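Local coordinates for protein short chain dehydrogenase (Rhodopseudomonas palustris, PDB 3H7A) that probably catalyses an NAD(P)-dependent oxidation or reduction, as a member of the short-chain dehydrogenase family, at residues L75-F89 and S125-F139. Residues are numbered along the deposited sequence; the frame is centred on the assembly and turned at random. Where two conformers were deposited one is given.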
# COMPACT_ATOMS: atom_id res chain seq x y z
N LEU B 75 -7.89 -21.27 25.40
CA LEU B 75 -8.08 -19.89 25.81
C LEU B 75 -8.95 -19.76 27.04
O LEU B 75 -8.65 -18.97 27.93
CB LEU B 75 -8.63 -19.05 24.65
CG LEU B 75 -7.66 -18.88 23.47
CD1 LEU B 75 -8.34 -18.22 22.28
CD2 LEU B 75 -6.45 -18.09 23.89
N ASN B 76 -10.04 -20.53 27.08
CA ASN B 76 -10.89 -20.63 28.26
C ASN B 76 -10.09 -21.09 29.49
O ASN B 76 -10.26 -20.53 30.58
CB ASN B 76 -12.05 -21.59 28.02
CG ASN B 76 -13.16 -20.98 27.21
OD1 ASN B 76 -13.24 -19.76 27.04
ND2 ASN B 76 -14.06 -21.83 26.70
N ALA B 77 -9.23 -22.09 29.30
CA ALA B 77 -8.32 -22.57 30.35
C ALA B 77 -7.38 -21.48 30.85
O ALA B 77 -7.19 -21.33 32.06
CB ALA B 77 -7.53 -23.78 29.87
N ALA B 78 -6.81 -20.71 29.91
CA ALA B 78 -5.90 -19.62 30.26
C ALA B 78 -6.62 -18.56 31.05
O ALA B 78 -6.15 -18.15 32.11
CB ALA B 78 -5.22 -19.02 29.02
N ASP B 79 -7.80 -18.14 30.58
CA ASP B 79 -8.57 -17.13 31.28
C ASP B 79 -9.07 -17.59 32.67
O ASP B 79 -9.20 -16.77 33.59
CB ASP B 79 -9.76 -16.65 30.43
CG ASP B 79 -10.38 -15.39 30.98
OD1 ASP B 79 -9.69 -14.35 31.04
OD2 ASP B 79 -11.56 -15.43 31.37
N ALA B 80 -9.34 -18.89 32.81
CA ALA B 80 -9.83 -19.44 34.07
C ALA B 80 -8.72 -19.41 35.12
O ALA B 80 -8.98 -19.15 36.29
CB ALA B 80 -10.36 -20.87 33.87
N HIS B 81 -7.48 -19.65 34.67
CA HIS B 81 -6.28 -19.59 35.51
C HIS B 81 -6.06 -18.20 36.14
O HIS B 81 -5.92 -18.06 37.37
CB HIS B 81 -5.09 -19.99 34.66
CG HIS B 81 -3.82 -20.18 35.42
ND1 HIS B 81 -3.33 -21.43 35.74
CD2 HIS B 81 -2.91 -19.29 35.87
CE1 HIS B 81 -2.17 -21.30 36.36
NE2 HIS B 81 -1.90 -20.01 36.47
N ALA B 82 -6.03 -17.18 35.27
CA ALA B 82 -5.91 -15.77 35.62
C ALA B 82 -6.39 -15.01 34.38
O ALA B 82 -6.26 -15.53 33.26
CB ALA B 82 -4.46 -15.43 35.93
N PRO B 83 -6.95 -13.79 34.56
CA PRO B 83 -7.45 -13.01 33.42
C PRO B 83 -6.51 -13.01 32.22
O PRO B 83 -5.33 -12.67 32.34
CB PRO B 83 -7.57 -11.61 34.01
CG PRO B 83 -7.92 -11.85 35.43
CD PRO B 83 -7.16 -13.08 35.83
N LEU B 84 -7.04 -13.44 31.07
CA LEU B 84 -6.31 -13.44 29.82
C LEU B 84 -6.07 -12.00 29.36
O LEU B 84 -7.03 -11.29 29.04
CB LEU B 84 -7.07 -14.25 28.76
CG LEU B 84 -6.42 -14.33 27.38
CD1 LEU B 84 -5.13 -15.10 27.40
CD2 LEU B 84 -7.38 -14.97 26.42
N GLU B 85 -4.81 -11.59 29.34
CA GLU B 85 -4.45 -10.20 28.98
C GLU B 85 -3.77 -10.00 27.63
O GLU B 85 -3.85 -8.92 27.05
CB GLU B 85 -3.62 -9.55 30.07
CG GLU B 85 -4.51 -8.78 31.00
CD GLU B 85 -3.84 -8.33 32.26
OE1 GLU B 85 -2.62 -8.03 32.21
OE2 GLU B 85 -4.55 -8.27 33.29
N VAL B 86 -3.06 -11.03 27.16
CA VAL B 86 -2.37 -10.97 25.87
C VAL B 86 -2.53 -12.31 25.17
O VAL B 86 -2.29 -13.34 25.78
CB VAL B 86 -0.86 -10.64 26.05
CG1 VAL B 86 -0.15 -10.52 24.69
CG2 VAL B 86 -0.67 -9.36 26.84
N THR B 87 -2.96 -12.31 23.90
CA THR B 87 -2.84 -13.50 23.05
C THR B 87 -1.85 -13.21 21.93
O THR B 87 -1.97 -12.19 21.27
CB THR B 87 -4.20 -13.91 22.42
OG1 THR B 87 -5.08 -14.35 23.45
CG2 THR B 87 -4.04 -15.05 21.38
N ILE B 88 -0.87 -14.08 21.74
CA ILE B 88 0.04 -13.94 20.62
C ILE B 88 -0.13 -15.15 19.72
O ILE B 88 0.13 -16.29 20.14
CB ILE B 88 1.49 -13.75 21.08
CG1 ILE B 88 1.58 -12.47 21.90
CG2 ILE B 88 2.42 -13.64 19.89
CD1 ILE B 88 2.48 -12.58 23.05
N PHE B 89 -0.63 -14.91 18.51
CA PHE B 89 -0.85 -15.96 17.54
C PHE B 89 0.34 -16.05 16.58
O PHE B 89 0.55 -15.17 15.75
CB PHE B 89 -2.14 -15.73 16.75
CG PHE B 89 -2.43 -16.82 15.78
CD1 PHE B 89 -3.01 -18.02 16.20
CD2 PHE B 89 -2.09 -16.67 14.42
CE1 PHE B 89 -3.28 -19.05 15.30
CE2 PHE B 89 -2.33 -17.70 13.52
CZ PHE B 89 -2.94 -18.89 13.95
N SER B 125 -10.31 -14.93 22.03
CA SER B 125 -9.58 -14.00 22.89
C SER B 125 -10.36 -12.72 23.16
O SER B 125 -10.42 -12.26 24.28
CB SER B 125 -8.22 -13.67 22.29
OG SER B 125 -7.40 -14.82 22.30
N ALA B 126 -10.96 -12.15 22.11
CA ALA B 126 -11.80 -10.97 22.23
C ALA B 126 -12.98 -11.20 23.17
O ALA B 126 -13.29 -10.34 23.99
CB ALA B 126 -12.31 -10.56 20.86
N ARG B 127 -13.65 -12.35 23.06
CA ARG B 127 -14.76 -12.69 23.94
C ARG B 127 -14.31 -12.65 25.39
O ARG B 127 -14.93 -11.97 26.21
CB ARG B 127 -15.35 -14.06 23.60
CG ARG B 127 -16.57 -14.43 24.43
CD ARG B 127 -17.09 -15.85 24.16
NE ARG B 127 -16.01 -16.84 24.04
CZ ARG B 127 -15.44 -17.49 25.06
NH1 ARG B 127 -15.82 -17.29 26.32
NH2 ARG B 127 -14.46 -18.35 24.80
N LEU B 128 -13.21 -13.32 25.69
CA LEU B 128 -12.68 -13.36 27.06
C LEU B 128 -12.20 -12.00 27.56
O LEU B 128 -12.52 -11.62 28.69
CB LEU B 128 -11.57 -14.40 27.17
CG LEU B 128 -11.99 -15.83 26.85
CD1 LEU B 128 -10.78 -16.69 26.55
CD2 LEU B 128 -12.82 -16.45 27.95
N MET B 129 -11.46 -11.27 26.72
CA MET B 129 -10.86 -10.00 27.12
C MET B 129 -11.88 -8.87 27.33
O MET B 129 -11.72 -8.06 28.25
CB MET B 129 -9.80 -9.55 26.10
CG MET B 129 -8.51 -10.32 26.11
SD MET B 129 -7.58 -10.07 24.58
CE MET B 129 -6.12 -11.00 24.99
N LEU B 130 -12.92 -8.83 26.50
CA LEU B 130 -13.96 -7.81 26.61
C LEU B 130 -14.71 -7.86 27.95
O LEU B 130 -15.14 -6.82 28.47
CB LEU B 130 -14.94 -7.89 25.42
CG LEU B 130 -14.44 -7.30 24.09
CD1 LEU B 130 -15.30 -7.77 22.91
CD2 LEU B 130 -14.38 -5.80 24.12
N ALA B 131 -14.85 -9.06 28.51
CA ALA B 131 -15.39 -9.25 29.85
C ALA B 131 -14.52 -8.58 30.93
O ALA B 131 -15.05 -8.15 31.96
CB ALA B 131 -15.56 -10.73 30.14
N HIS B 132 -13.21 -8.49 30.69
CA HIS B 132 -12.30 -7.80 31.60
C HIS B 132 -12.12 -6.34 31.23
O HIS B 132 -11.54 -5.56 32.00
CB HIS B 132 -10.93 -8.50 31.66
CG HIS B 132 -11.00 -9.94 32.04
ND1 HIS B 132 -11.38 -10.37 33.29
CD2 HIS B 132 -10.75 -11.06 31.32
CE1 HIS B 132 -11.35 -11.69 33.33
NE2 HIS B 132 -10.97 -12.14 32.15
N GLY B 133 -12.60 -5.97 30.04
CA GLY B 133 -12.58 -4.59 29.56
C GLY B 133 -11.26 -4.10 28.99
O GLY B 133 -11.11 -2.91 28.75
N GLN B 134 -10.32 -5.02 28.77
CA GLN B 134 -8.97 -4.71 28.26
C GLN B 134 -8.27 -5.98 27.75
O GLN B 134 -8.67 -7.09 28.10
CB GLN B 134 -8.11 -4.04 29.36
CG GLN B 134 -7.82 -4.95 30.55
CD GLN B 134 -6.80 -4.37 31.53
OE1 GLN B 134 -6.33 -3.25 31.38
NE2 GLN B 134 -6.48 -5.15 32.55
N GLY B 135 -7.23 -5.80 26.94
CA GLY B 135 -6.45 -6.91 26.40
C GLY B 135 -5.65 -6.51 25.18
O GLY B 135 -5.81 -5.41 24.63
N LYS B 136 -4.74 -7.41 24.77
CA LYS B 136 -3.93 -7.20 23.56
C LYS B 136 -3.92 -8.50 22.76
O LYS B 136 -3.73 -9.58 23.30
CB LYS B 136 -2.51 -6.71 23.90
CG LYS B 136 -2.47 -5.33 24.64
CD LYS B 136 -1.20 -4.52 24.39
CE LYS B 136 -1.34 -3.06 24.89
NZ LYS B 136 -0.27 -2.13 24.37
N ILE B 137 -4.16 -8.38 21.45
CA ILE B 137 -4.21 -9.54 20.56
C ILE B 137 -3.29 -9.31 19.39
O ILE B 137 -3.58 -8.50 18.52
CB ILE B 137 -5.62 -9.80 19.99
CG1 ILE B 137 -6.67 -9.84 21.10
CG2 ILE B 137 -5.61 -11.09 19.16
CD1 ILE B 137 -8.10 -9.91 20.63
N PHE B 138 -2.18 -10.05 19.38
CA PHE B 138 -1.10 -9.84 18.43
C PHE B 138 -1.03 -11.01 17.48
O PHE B 138 -1.16 -12.16 17.90
CB PHE B 138 0.23 -9.70 19.19
CG PHE B 138 0.30 -8.50 20.10
CD1 PHE B 138 -0.55 -7.41 19.93
CD2 PHE B 138 1.27 -8.44 21.09
CE1 PHE B 138 -0.47 -6.31 20.75
CE2 PHE B 138 1.37 -7.32 21.91
CZ PHE B 138 0.49 -6.26 21.74
N PHE B 139 -0.83 -10.71 16.19
CA PHE B 139 -0.74 -11.72 15.15
C PHE B 139 0.61 -11.61 14.46
O PHE B 139 1.01 -10.52 14.07
CB PHE B 139 -1.83 -11.47 14.11
CG PHE B 139 -3.23 -11.67 14.64
CD1 PHE B 139 -3.78 -12.95 14.71
CD2 PHE B 139 -4.01 -10.58 15.03
CE1 PHE B 139 -5.09 -13.16 15.18
CE2 PHE B 139 -5.31 -10.76 15.49
CZ PHE B 139 -5.85 -12.08 15.56
O HOH W 1 -13.16 -13.63 30.73
O HOH W 2 -7.81 -8.82 30.07
O HOH W 3 -7.30 -8.01 32.63
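Strands 84-89 and 135-139 run parallel, joined by a ladder in which Glu85 O accepts from Lys136 N, Thr87 N donates to Lys136 O, Thr87 O accepts from Phe138 N, and Phe138 O from Phe89 N. Gly135 suits the start of its strand because a CB there would collide with Met129 SD.

Polar side chains join the two helices to each other and to strand 84-89. Asp79 OD1 serves two donors: its syn lone pair takes His132 NE2 at 2.8 Å, and its anti lone pair takes the backbone N of Leu84, also at 2.8 Å and almost straight (178°). With CG anti to its backbone N (chi1 -166°), the carboxylate reaches the imidazole edge, while Pro83 CB sits over a face of that ring in a CH-pi contact, 3.9 Å from its centroid. A water bridges Asp79 OD2 to Leu128 O. An alanine in place of Asp79 would probably leave the Leu84 N-H and His132 NE2 without their shared acceptor and the imidazole freer to turn. Farther along, Arg127 NH2 meets Asn76 OD1 at 2.9 Å in the guanidinium plane, though its charge is paired with Glu124. Buried Thr87 OG1 donates to Ser125 OG (2.6 Å), which is also bonded to Ser121 O, so two small hydroxyls link strand to helix backbone.

Apolar side chains also meet: Leu128 CD1 touches both Leu75 CB (3.7 Å) and Leu84 CD2 (3.8 Å), and the slender, extended Met129 lays CE against the backbone of Glu85 to Thr87.

Helix segments 75-81 and 125-132 thus pack side by side, 21° from parallel, on the sheet face carrying Thr87 and Ile137, in the Rossmann fold of this family; strands 9-13 and 178-185 flank the pair, and helix 153-173 packs against Ile137 and Phe139.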